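Local coordinates for 5'-methylthioadenosine nucleosidase / s-adenosylhomocysteine nucleosidase (Brucella melitensis bv. 1, PDB 4PR3), which belongs to the nucleosidases of the phosphorylase superfamily and is modelled here as a two-chain assembly with adenine in its pocket, at residues A48-P53 with G216-V221; V84-S89 with M168-C173; D112-P115 with E119-V122. All blocks are in the same frame, centred on the assembly; numbering follows the deposited sequence.

How the contacts relate
Contact 1 packs against the mixed sheet, and contact 2 joins its strand 83-91 to helix 170-180; their centres are 15 Å apart. They touch through Leu87, whose CD1 is 3.8 Å from Val218 CG2 and 3.9 Å from Phe51 CZ. The same strand carries Ser89 to the adenine, which Met168 meets from the other segment of contact 2. Contact 3 lies on the opposite side of the chain's centre from contact 1, in the loop between strands 100-108 and 132-133. Its centre is 22 Å from that of contact 2, nearest atoms about 6 Å apart. Both reach the second subunit, where contact 3 packs on the adenine-pocket residues Asn151 and Ile152.

Contact 1: residues A48-P53 with G216-V221; sequences AKLFTP and GAVARV
No hydrogen bond joins Leu50 and Phe51 to Val218; the shortest sound polar bond here, Val221 N to Ala217 O at 3.0 Å, runs inside helix 207-226, which carries Val218. On the other side of the contact, Leu50 O and Phe51 O accept hydrogen bonds from Lys26 NZ and Tyr43 OH, so the carbonyls beside the apolar patch have partners beyond it. The patch itself is made by one valine and two larger side chains. Leu50 and Val218 run antiparallel alongside each other, and the leucine touches with a single branch, CD1, which lies 3.6 Å from Val218 CG1 and 3.7 Å from Val218 CB. Phe51 offers the edge of its ring: CE2 comes to 4.0 Å from Val218 CG2, which sits near the ring plane. A chi1 of 56° sets this ring over its own backbone and brings it beside Leu50 against the same valine. Val218 CG1 touches both partners, with Phe51 CE2 at 4.1 Å, while CG2 faces the phenylalanine. Beyond the two segments, Phe51 stacks with Tyr35, and Val218 also rests on Leu187 of strand 184-192. With no polar bond across it, the contact relies on shape and on the exclusion of water, and joins Leu50 and Phe51 to helix 207-226 by apolar packing alone.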
ATOM      1  N   ALA A  48      -5.526   2.033 -26.335  1.00 31.03           N
ATOM      2  CA  ALA A  48      -6.890   2.549 -26.324  1.00 30.67           C
ATOM      3  C   ALA A  48      -7.810   1.711 -27.207  1.00 31.01           C
ATOM      4  O   ALA A  48      -9.013   1.620 -26.956  1.00 30.94           O
ATOM      5  CB  ALA A  48      -6.912   4.006 -26.761  1.00 25.77           C
ATOM      6  N   LYS A  49      -7.239   1.100 -28.241  1.00 28.37           N
ATOM      7  CA  LYS A  49      -8.003   0.228 -29.123  1.00 28.50           C
ATOM      8  C   LYS A  49      -8.398  -1.073 -28.425  1.00 24.21           C
ATOM      9  O   LYS A  49      -9.473  -1.616 -28.672  1.00 22.60           O
ATOM     10  CB  LYS A  49      -7.223  -0.065 -30.411  1.00 25.93           C
ATOM     11  CG  LYS A  49      -7.160   1.117 -31.377  1.00 32.17           C
ATOM     12  CD  LYS A  49      -6.516   0.744 -32.713  1.00 35.77           C
ATOM     13  CE  LYS A  49      -5.003   0.602 -32.594  1.00 47.76           C
ATOM     14  NZ  LYS A  49      -4.345   0.341 -33.911  1.00 41.55           N
ATOM     15  N   LEU A  50      -7.526  -1.561 -27.547  1.00 24.96           N
ATOM     16  CA  LEU A  50      -7.727  -2.854 -26.890  1.00 19.31           C
ATOM     17  C   LEU A  50      -8.668  -2.848 -25.680  1.00 20.82           C
ATOM     18  O   LEU A  50      -9.483  -3.756 -25.530  1.00 20.45           O
ATOM     19  CB  LEU A  50      -6.378  -3.465 -26.507  1.00 19.09           C
ATOM     20  CG  LEU A  50      -5.420  -3.684 -27.681  1.00 20.55           C
ATOM     21  CD1 LEU A  50      -4.053  -4.116 -27.188  1.00 19.32           C
ATOM     22  CD2 LEU A  50      -5.988  -4.705 -28.649  1.00 19.33           C
ATOM     23  N   PHE A  51      -8.556  -1.841 -24.815  1.00 22.23           N
ATOM     24  CA  PHE A  51      -9.343  -1.832 -23.582  1.00 19.79           C
ATOM     25  C   PHE A  51      -9.479  -0.457 -22.934  1.00 23.63           C
ATOM     26  O   PHE A  51      -8.876   0.521 -23.381  1.00 24.59           O
ATOM     27  CB  PHE A  51      -8.715  -2.786 -22.562  1.00 19.37           C
ATOM     28  CG  PHE A  51      -7.275  -2.483 -22.255  1.00 18.88           C
ATOM     29  CD1 PHE A  51      -6.937  -1.530 -21.308  1.00 20.86           C
ATOM     30  CD2 PHE A  51      -6.257  -3.149 -22.918  1.00 18.42           C
ATOM     31  CE1 PHE A  51      -5.610  -1.243 -21.032  1.00 22.19           C
ATOM     32  CE2 PHE A  51      -4.931  -2.867 -22.647  1.00 17.00           C
ATOM     33  CZ  PHE A  51      -4.607  -1.915 -21.702  1.00 18.84           C
ATOM     34  N   THR A  52     -10.267  -0.407 -21.862  1.00 21.03           N
ATOM     35  CA  THR A  52     -10.363   0.773 -21.007  1.00 21.97           C
ATOM     36  C   THR A  52      -9.878   0.423 -19.602  1.00 21.30           C
ATOM     37  O   THR A  52     -10.529  -0.339 -18.886  1.00 16.70           O
ATOM     38  CB  THR A  52     -11.805   1.308 -20.920  1.00 25.83           C
ATOM     39  OG1 THR A  52     -12.327   1.515 -22.237  1.00 24.34           O
ATOM     40  CG2 THR A  52     -11.837   2.623 -20.152  1.00 20.90           C
ATOM     41  N   PRO A  53      -8.720   0.971 -19.209  1.00 22.71           N
ATOM     42  CA  PRO A  53      -8.089   0.661 -17.923  1.00 19.44           C
ATOM     43  C   PRO A  53      -8.732   1.357 -16.726  1.00 19.59           C
ATOM     44  O   PRO A  53      -9.196   2.490 -16.827  1.00 18.73           O
ATOM     45  CB  PRO A  53      -6.663   1.180 -18.110  1.00 18.77           C
ATOM     46  CG  PRO A  53      -6.812   2.314 -19.059  1.00 21.64           C
ATOM     47  CD  PRO A  53      -7.919   1.919 -20.001  1.00 21.81           C
ATOM     48  N   GLY A 216       0.990  -4.958 -28.357  1.00 16.32           N
ATOM     49  CA  GLY A 216       1.350  -6.216 -28.980  1.00 15.18           C
ATOM     50  C   GLY A 216       1.358  -7.344 -27.969  1.00 15.10           C
ATOM     51  O   GLY A 216       0.896  -8.447 -28.252  1.00 14.04           O
ATOM     52  N   ALA A 217       1.877  -7.062 -26.778  1.00 14.88           N
ATOM     53  CA  ALA A 217       1.910  -8.049 -25.705  1.00 13.83           C
ATOM     54  C   ALA A 217       0.504  -8.394 -25.227  1.00 11.22           C
ATOM     55  O   ALA A 217       0.202  -9.555 -24.960  1.00 12.99           O
ATOM     56  CB  ALA A 217       2.756  -7.548 -24.548  1.00 13.30           C
ATOM     57  N   VAL A 218      -0.350  -7.380 -25.121  1.00 12.48           N
ATOM     58  CA  VAL A 218      -1.730  -7.576 -24.683  1.00 11.52           C
ATOM     59  C   VAL A 218      -2.471  -8.496 -25.643  1.00 11.06           C
ATOM     60  O   VAL A 218      -3.205  -9.391 -25.217  1.00 13.21           O
ATOM     61  CB  VAL A 218      -2.476  -6.229 -24.526  1.00 13.23           C
ATOM     62  CG1 VAL A 218      -3.977  -6.442 -24.421  1.00 11.37           C
ATOM     63  CG2 VAL A 218      -1.956  -5.479 -23.311  1.00 11.77           C
ATOM     64  N   ALA A 219      -2.259  -8.283 -26.938  1.00 10.36           N
ATOM     65  CA  ALA A 219      -2.820  -9.149 -27.969  1.00 10.94           C
ATOM     66  C   ALA A 219      -2.428 -10.616 -27.762  1.00 11.76           C
ATOM     67  O   ALA A 219      -3.249 -11.516 -27.940  1.00 12.32           O
ATOM     68  CB  ALA A 219      -2.394  -8.676 -29.345  1.00  8.42           C
ATOM     69  N   ARG A 220      -1.179 -10.851 -27.376  1.00 10.77           N
ATOM     70  CA  ARG A 220      -0.705 -12.214 -27.156  1.00 14.35           C
ATOM     71  C   ARG A 220      -1.288 -12.824 -25.884  1.00 12.67           C
ATOM     72  O   ARG A 220      -1.487 -14.035 -25.804  1.00 16.71           O
ATOM     73  CB  ARG A 220       0.824 -12.264 -27.113  1.00 13.15           C
ATOM     74  CG  ARG A 220       1.488 -11.535 -28.265  1.00 19.06           C
ATOM     75  CD  ARG A 220       2.984 -11.762 -28.281  1.00 22.68           C
ATOM     76  NE  ARG A 220       3.312 -13.067 -28.840  1.00 38.69           N
ATOM     77  CZ  ARG A 220       3.641 -13.271 -30.111  1.00 44.71           C
ATOM     78  NH1 ARG A 220       3.694 -12.249 -30.956  1.00 44.47           N
ATOM     79  NH2 ARG A 220       3.921 -14.495 -30.533  1.00 46.90           N
ATOM     80  N   VAL A 221      -1.559 -11.985 -24.890  1.00  9.62           N
ATOM     81  CA  VAL A 221      -2.137 -12.468 -23.641  1.00  9.90           C
ATOM     82  C   VAL A 221      -3.594 -12.875 -23.835  1.00 11.62           C
ATOM     83  O   VAL A 221      -4.007 -13.952 -23.403  1.00 10.16           O
ATOM     84  CB  VAL A 221      -2.035 -11.422 -22.509  1.00 10.74           C
ATOM     85  CG1 VAL A 221      -2.742 -11.924 -21.259  1.00  8.10           C
ATOM     86  CG2 VAL A 221      -0.577 -11.104 -22.207  1.00  8.61           C
TER

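Contact 2: residues V84-S89 with M168-C173; sequences VISLGS and METYAC. With ADE (adenine), chain C.
The flat purine of adenine is met at two edges: Ser89 OG lies almost in its plane, 3.6 Å from adenine C8, and Met168, a selenomethionine in the model, brings CG to 3.5 Å from adenine N3, tilted out of the plane. The bend of the methionine chain at chi3 (59°) goes with a selenium that stands about 3.3 Å above the ring plane, beyond the N3 edge and not over the ring centre; SE is 4.0 Å from adenine N3. The hydrogen bonds of the base are made with Val153 O and Asp192 OD2, while Ser89 and Met168 only touch it. Met111 of the second subunit packs on Met168.

Deeper in the protein, strand 83-91 faces the first turn of helix 170-180 through small side chains. With chi1 166° the hydroxyl of Ser86 points to the helix, between Thr170 OG1 and Cys173 SG. These atoms are 3.5 Å and 4.0 Å from Ser86 OG, without a direct hydrogen bond in either case. Water 1 bridges the two segments instead, donating to Ser86 O at 3.0 Å and to Thr170 OG1 at 2.9 Å.

Asp167 OD2 bonds both the threonine hydroxyl and the backbone N of Glu169, the N-cap residue of the helix. Glu169 OE2 accepts from Gly59 N. Ser86 OG is satisfied by Arg188, and Thr170 OG1 chiefly by Asp167, with the water and a weak bond from Arg188 besides. The chemistry implies a small polar seam in the core, from which Thr170 and the backbone N of Glu169 probably help to orient the pocket residue Asp167.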
ATOM      1  N   VAL A  84      -6.727 -10.211 -13.509  1.00  8.80           N
ATOM      2  CA  VAL A  84      -6.353  -8.804 -13.463  1.00  8.76           C
ATOM      3  C   VAL A  84      -4.987  -8.617 -14.117  1.00  9.05           C
ATOM      4  O   VAL A  84      -4.035  -9.333 -13.799  1.00  8.22           O
ATOM      5  CB  VAL A  84      -6.307  -8.263 -12.020  1.00 11.01           C
ATOM      6  CG1 VAL A  84      -5.745  -6.849 -11.998  1.00  8.42           C
ATOM      7  CG2 VAL A  84      -7.692  -8.298 -11.392  1.00 11.39           C
ATOM      8  N   ILE A  85      -4.896  -7.668 -15.042  1.00  8.98           N
ATOM      9  CA  ILE A  85      -3.626  -7.377 -15.693  1.00 10.02           C
ATOM     10  C   ILE A  85      -3.086  -6.013 -15.278  1.00 11.21           C
ATOM     11  O   ILE A  85      -3.638  -4.975 -15.645  1.00 11.24           O
ATOM     12  CB  ILE A  85      -3.730  -7.417 -17.235  1.00 10.48           C
ATOM     13  CG1 ILE A  85      -4.215  -8.786 -17.717  1.00 10.47           C
ATOM     14  CG2 ILE A  85      -2.389  -7.088 -17.865  1.00  9.15           C
ATOM     15  CD1 ILE A  85      -5.707  -8.857 -17.964  1.00 12.84           C
ATOM     16  N   SER A  86      -2.004  -6.025 -14.510  1.00 11.46           N
ATOM     17  CA  SER A  86      -1.286  -4.804 -14.181  1.00  9.73           C
ATOM     18  C   SER A  86      -0.254  -4.528 -15.265  1.00  9.51           C
ATOM     19  O   SER A  86       0.616  -5.356 -15.530  1.00  9.58           O
ATOM     20  CB  SER A  86      -0.598  -4.941 -12.822  1.00  9.54           C
ATOM     21  OG  SER A  86       0.351  -3.911 -12.617  1.00  9.71           O
ATOM     22  N   LEU A  87      -0.350  -3.368 -15.902  1.00 10.09           N
ATOM     23  CA  LEU A  87       0.605  -3.023 -16.947  1.00 12.28           C
ATOM     24  C   LEU A  87       0.944  -1.535 -16.952  1.00 10.65           C
ATOM     25  O   LEU A  87       0.146  -0.706 -16.523  1.00 13.03           O
ATOM     26  CB  LEU A  87       0.106  -3.475 -18.323  1.00 10.61           C
ATOM     27  CG  LEU A  87      -0.933  -2.613 -19.040  1.00 12.69           C
ATOM     28  CD1 LEU A  87      -1.069  -3.078 -20.476  1.00 15.64           C
ATOM     29  CD2 LEU A  87      -2.281  -2.660 -18.333  1.00 14.19           C
ATOM     30  N   GLY A  88       2.133  -1.210 -17.444  1.00  9.43           N
ATOM     31  CA  GLY A  88       2.631   0.152 -17.433  1.00 11.56           C
ATOM     32  C   GLY A  88       4.096   0.164 -17.813  1.00 12.33           C
ATOM     33  O   GLY A  88       4.570  -0.738 -18.502  1.00 13.24           O
ATOM     34  N   SER A  89       4.825   1.183 -17.377  1.00 14.38           N
ATOM     35  CA  SER A  89       6.248   1.236 -17.679  1.00 11.34           C
ATOM     36  C   SER A  89       7.085   0.785 -16.489  1.00  9.92           C
ATOM     37  O   SER A  89       6.562   0.546 -15.399  1.00 12.16           O
ATOM     38  CB  SER A  89       6.650   2.653 -18.095  1.00 11.98           C
ATOM     39  OG  SER A  89       6.410   3.574 -17.046  1.00 14.41           O
HETATM   40  N   MSE A 168       6.476   1.039  -9.443  1.00 10.47           N
HETATM   41  CA  MSE A 168       5.858   1.538  -8.217  1.00 10.74           C
HETATM   42  C   MSE A 168       4.542   0.905  -7.756  1.00 11.20           C
HETATM   43  O   MSE A 168       3.976   1.325  -6.750  1.00 12.55           O
HETATM   44  CB  MSE A 168       5.763   3.053  -8.287  1.00 11.30           C
HETATM   45  CG  MSE A 168       7.121   3.661  -8.548  1.00 10.66           C
HETATM   46 SE   MSE A 168       7.031   5.529  -8.973  1.00 29.40          SE
HETATM   47  CE  MSE A 168       6.164   6.139  -7.332  1.00  9.92           C
ATOM     48  N   GLU A 169       4.053  -0.090  -8.490  1.00 11.23           N
ATOM     49  CA  GLU A 169       2.669  -0.552  -8.339  1.00 10.62           C
ATOM     50  C   GLU A 169       2.484  -2.049  -8.092  1.00 10.28           C
ATOM     51  O   GLU A 169       1.836  -2.449  -7.129  1.00 12.36           O
ATOM     52  CB  GLU A 169       1.794  -0.101  -9.513  1.00 13.58           C
ATOM     53  CG  GLU A 169       1.374   1.359  -9.443  1.00 12.88           C
ATOM     54  CD  GLU A 169       2.428   2.296 -10.000  1.00 15.61           C
ATOM     55  OE1 GLU A 169       3.033   1.959 -11.045  1.00 15.26           O
ATOM     56  OE2 GLU A 169       2.652   3.366  -9.391  1.00 14.42           O
ATOM     57  N   THR A 170       3.010  -2.856  -9.007  1.00 12.24           N
ATOM     58  CA  THR A 170       2.639  -4.262  -9.165  1.00 10.04           C
ATOM     59  C   THR A 170       2.512  -5.100  -7.890  1.00  8.73           C
ATOM     60  O   THR A 170       1.522  -5.808  -7.728  1.00 10.03           O
ATOM     61  CB  THR A 170       3.614  -4.962 -10.128  1.00  8.18           C
ATOM     62  OG1 THR A 170       3.640  -4.249 -11.369  1.00  8.54           O
ATOM     63  CG2 THR A 170       3.193  -6.402 -10.383  1.00  9.82           C
ATOM     64  N   TYR A 171       3.484  -5.024  -6.984  1.00  8.47           N
ATOM     65  CA  TYR A 171       3.401  -5.811  -5.752  1.00  7.67           C
ATOM     66  C   TYR A 171       2.158  -5.454  -4.935  1.00  8.69           C
ATOM     67  O   TYR A 171       1.559  -6.312  -4.291  1.00  8.44           O
ATOM     68  CB  TYR A 171       4.659  -5.658  -4.891  1.00  6.67           C
ATOM     69  CG  TYR A 171       4.575  -6.400  -3.575  1.00  8.15           C
ATOM     70  CD1 TYR A 171       4.992  -7.723  -3.473  1.00  7.11           C
ATOM     71  CD2 TYR A 171       4.071  -5.781  -2.437  1.00  6.47           C
ATOM     72  CE1 TYR A 171       4.906  -8.405  -2.274  1.00  7.03           C
ATOM     73  CE2 TYR A 171       3.980  -6.453  -1.241  1.00  6.57           C
ATOM     74  CZ  TYR A 171       4.398  -7.764  -1.162  1.00  6.54           C
ATOM     75  OH  TYR A 171       4.306  -8.429   0.037  1.00  7.38           O
ATOM     76  N   ALA A 172       1.782  -4.182  -4.955  1.00  8.02           N
ATOM     77  CA  ALA A 172       0.582  -3.745  -4.261  1.00  9.26           C
ATOM     78  C   ALA A 172      -0.665  -4.324  -4.928  1.00 11.09           C
ATOM     79  O   ALA A 172      -1.647  -4.645  -4.257  1.00  9.29           O
ATOM     80  CB  ALA A 172       0.517  -2.232  -4.220  1.00  8.27           C
ATOM     81  N   CYS A 173      -0.619  -4.455  -6.252  1.00  8.68           N
ATOM     82  CA  CYS A 173      -1.717  -5.059  -6.996  1.00  7.71           C
ATOM     83  C   CYS A 173      -1.860  -6.526  -6.628  1.00 11.63           C
ATOM     84  O   CYS A 173      -2.971  -7.031  -6.465  1.00 11.60           O
ATOM     85  CB  CYS A 173      -1.484  -4.935  -8.502  1.00  7.93           C
ATOM     86  SG  CYS A 173      -1.490  -3.243  -9.126  1.00 15.56           S
TER
HETATM   87  N9  ADE C 501       8.505   3.306 -13.654  1.00  8.73           N
HETATM   88  C8  ADE C 501       9.178   3.695 -14.778  1.00  9.47           C
HETATM   89  N7  ADE C 501      10.437   3.991 -14.563  1.00 10.13           N
HETATM   90  C5  ADE C 501      10.601   3.783 -13.203  1.00  8.71           C
HETATM   91  C6  ADE C 501      11.711   3.922 -12.348  1.00  9.33           C
HETATM   92  N6  ADE C 501      12.917   4.323 -12.763  1.00 11.19           N
HETATM   93  N1  ADE C 501      11.536   3.634 -11.042  1.00  8.96           N
HETATM   94  C2  ADE C 501      10.328   3.234 -10.625  1.00  8.49           C
HETATM   95  N3  ADE C 501       9.212   3.068 -11.333  1.00  8.22           N
HETATM   96  C4  ADE C 501       9.419   3.363 -12.627  1.00  8.75           C
HETATM   97  O   HOH W   1       3.161  -5.304 -13.997  1.00  8.35           O

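Contact 3: residues D112-P115 with E119-V122; sequences DASP and EKGV
Water-mediated bonding does most to join Ala113 to Glu119 and Val122. Water 2 accepts from Ala113 N at 2.6 Å and donates to Glu119 O at 2.7 Å and to Val122 O at 2.8 Å, so one molecule ties three backbone groups from both segments, and no direct hydrogen bond crosses between them.

Van der Waals contact comes chiefly from the stem of Lys120. Its chain runs extended beyond CG, and its methylenes cross the Asp112 carboxylate, with CE 3.4 Å from Asp112 OD2. The carbon-carbon touch is with Ser114, whose CB lies 4.2 Å from Lys120 CG. Ala113 CB packs at 4.1 Å from Val122 O.

Electrostatic attraction is looser. Lys120 NZ remains 4.3 Å from Asp112 OD2, beyond salt-bridge range; the opposite charges probably favour each other only mildly at this partly exposed site.

Bonds inside each segment, one backbone and one from a side chain, set the shape. Val122 N reaches Glu119 O at 3.1 Å, closing a type II turn in which Gly121 takes a positive phi (91°) that suits glycine. Asp112 OD1 appears to accept from Ser114 N, although the position of that oxygen is doubtful.

Across the interface, the backbone of Asp112 hydrogen-bonds to the second subunit, and Ala113 and Pro115 pack on Ile152 of that subunit. The type II turn Glu119-Val122 and a tentative Asx turn at Asp112, bridged by a water, belong to the long loop between strands 100-108 and 132-133, which here reaches over to the adenine-pocket residues Asn151 and Ile152 of the partner chain.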
ATOM      1  N   ASP A 112      11.775  -3.750   4.832  1.00 13.11           N
ATOM      2  CA  ASP A 112      12.942  -4.296   5.515  1.00 15.24           C
ATOM      3  C   ASP A 112      12.658  -4.501   7.005  1.00 15.34           C
ATOM      4  O   ASP A 112      12.587  -3.540   7.766  1.00 17.80           O
ATOM      5  CB  ASP A 112      14.129  -3.348   5.336  1.00 14.24           C
ATOM      6  CG  ASP A 112      15.455  -3.990   5.698  1.00 22.58           C
ATOM      7  OD1 ASP A 112      15.450  -5.122   6.226  1.00 20.57           O
ATOM      8  OD2 ASP A 112      16.504  -3.356   5.458  1.00 25.50           O
ATOM      9  N   ALA A 113      12.515  -5.758   7.415  1.00 17.38           N
ATOM     10  CA  ALA A 113      12.360  -6.117   8.824  1.00 17.64           C
ATOM     11  C   ALA A 113      13.645  -6.659   9.453  1.00 21.47           C
ATOM     12  O   ALA A 113      13.639  -7.092  10.603  1.00 22.90           O
ATOM     13  CB  ALA A 113      11.213  -7.096   9.015  1.00 17.70           C
ATOM     14  N   SER A 114      14.730  -6.664   8.683  1.00 20.19           N
ATOM     15  CA  SER A 114      15.994  -7.277   9.115  1.00 23.63           C
ATOM     16  C   SER A 114      16.555  -6.902  10.501  1.00 25.08           C
ATOM     17  O   SER A 114      17.139  -7.761  11.163  1.00 23.18           O
ATOM     18  CB  SER A 114      17.076  -7.155   8.033  1.00 17.39           C
ATOM     19  OG  SER A 114      17.177  -5.834   7.545  1.00 20.47           O
ATOM     20  N   PRO A 115      16.401  -5.633  10.936  1.00 22.93           N
ATOM     21  CA  PRO A 115      16.853  -5.318  12.297  1.00 19.20           C
ATOM     22  C   PRO A 115      16.278  -6.239  13.377  1.00 22.22           C
ATOM     23  O   PRO A 115      16.962  -6.512  14.362  1.00 26.00           O
ATOM     24  CB  PRO A 115      16.357  -3.885  12.499  1.00 20.87           C
ATOM     25  CG  PRO A 115      16.414  -3.295  11.137  1.00 17.59           C
ATOM     26  CD  PRO A 115      16.033  -4.409  10.195  1.00 17.56           C
ATOM     27  N   GLU A 119      14.545 -11.829   6.935  1.00 20.74           N
ATOM     28  CA  GLU A 119      15.235 -11.622   5.664  1.00 22.52           C
ATOM     29  C   GLU A 119      14.703 -10.355   5.005  1.00 21.22           C
ATOM     30  O   GLU A 119      13.504 -10.086   5.067  1.00 22.93           O
ATOM     31  CB  GLU A 119      15.029 -12.817   4.728  1.00 25.99           C
ATOM     32  CG  GLU A 119      15.697 -12.656   3.365  1.00 27.86           C
ATOM     33  CD  GLU A 119      15.350 -13.777   2.397  1.00 41.97           C
ATOM     34  OE1 GLU A 119      14.746 -14.778   2.836  1.00 46.98           O
ATOM     35  OE2 GLU A 119      15.680 -13.653   1.195  1.00 35.47           O
ATOM     36  N   LYS A 120      15.590  -9.576   4.390  1.00 19.96           N
ATOM     37  CA  LYS A 120      15.185  -8.365   3.680  1.00 19.64           C
ATOM     38  C   LYS A 120      14.118  -8.675   2.638  1.00 20.21           C
ATOM     39  O   LYS A 120      14.231  -9.655   1.907  1.00 23.44           O
ATOM     40  CB  LYS A 120      16.383  -7.700   2.995  1.00 22.53           C
ATOM     41  CG  LYS A 120      17.209  -6.791   3.889  1.00 27.16           C
ATOM     42  CD  LYS A 120      18.229  -6.000   3.074  1.00 27.87           C
ATOM     43  CE  LYS A 120      19.017  -5.032   3.950  1.00 34.50           C
ATOM     44  NZ  LYS A 120      20.026  -4.260   3.168  1.00 36.96           N
ATOM     45  N   GLY A 121      13.081  -7.844   2.587  1.00 17.12           N
ATOM     46  CA  GLY A 121      12.019  -7.999   1.609  1.00 12.96           C
ATOM     47  C   GLY A 121      10.859  -8.848   2.090  1.00 11.93           C
ATOM     48  O   GLY A 121       9.814  -8.901   1.445  1.00 16.76           O
ATOM     49  N   VAL A 122      11.039  -9.512   3.226  1.00 11.96           N
ATOM     50  CA  VAL A 122      10.004 -10.381   3.776  1.00 12.82           C
ATOM     51  C   VAL A 122       9.138  -9.638   4.791  1.00 14.00           C
ATOM     52  O   VAL A 122       9.651  -8.929   5.660  1.00 12.20           O
ATOM     53  CB  VAL A 122      10.611 -11.643   4.428  1.00 14.08           C
ATOM     54  CG1 VAL A 122       9.530 -12.495   5.068  1.00  7.65           C
ATOM     55  CG2 VAL A 122      11.382 -12.451   3.396  1.00 16.68           C
TER
HETATM   56  O   HOH W   2      12.266  -7.909   5.975  1.00 17.63           O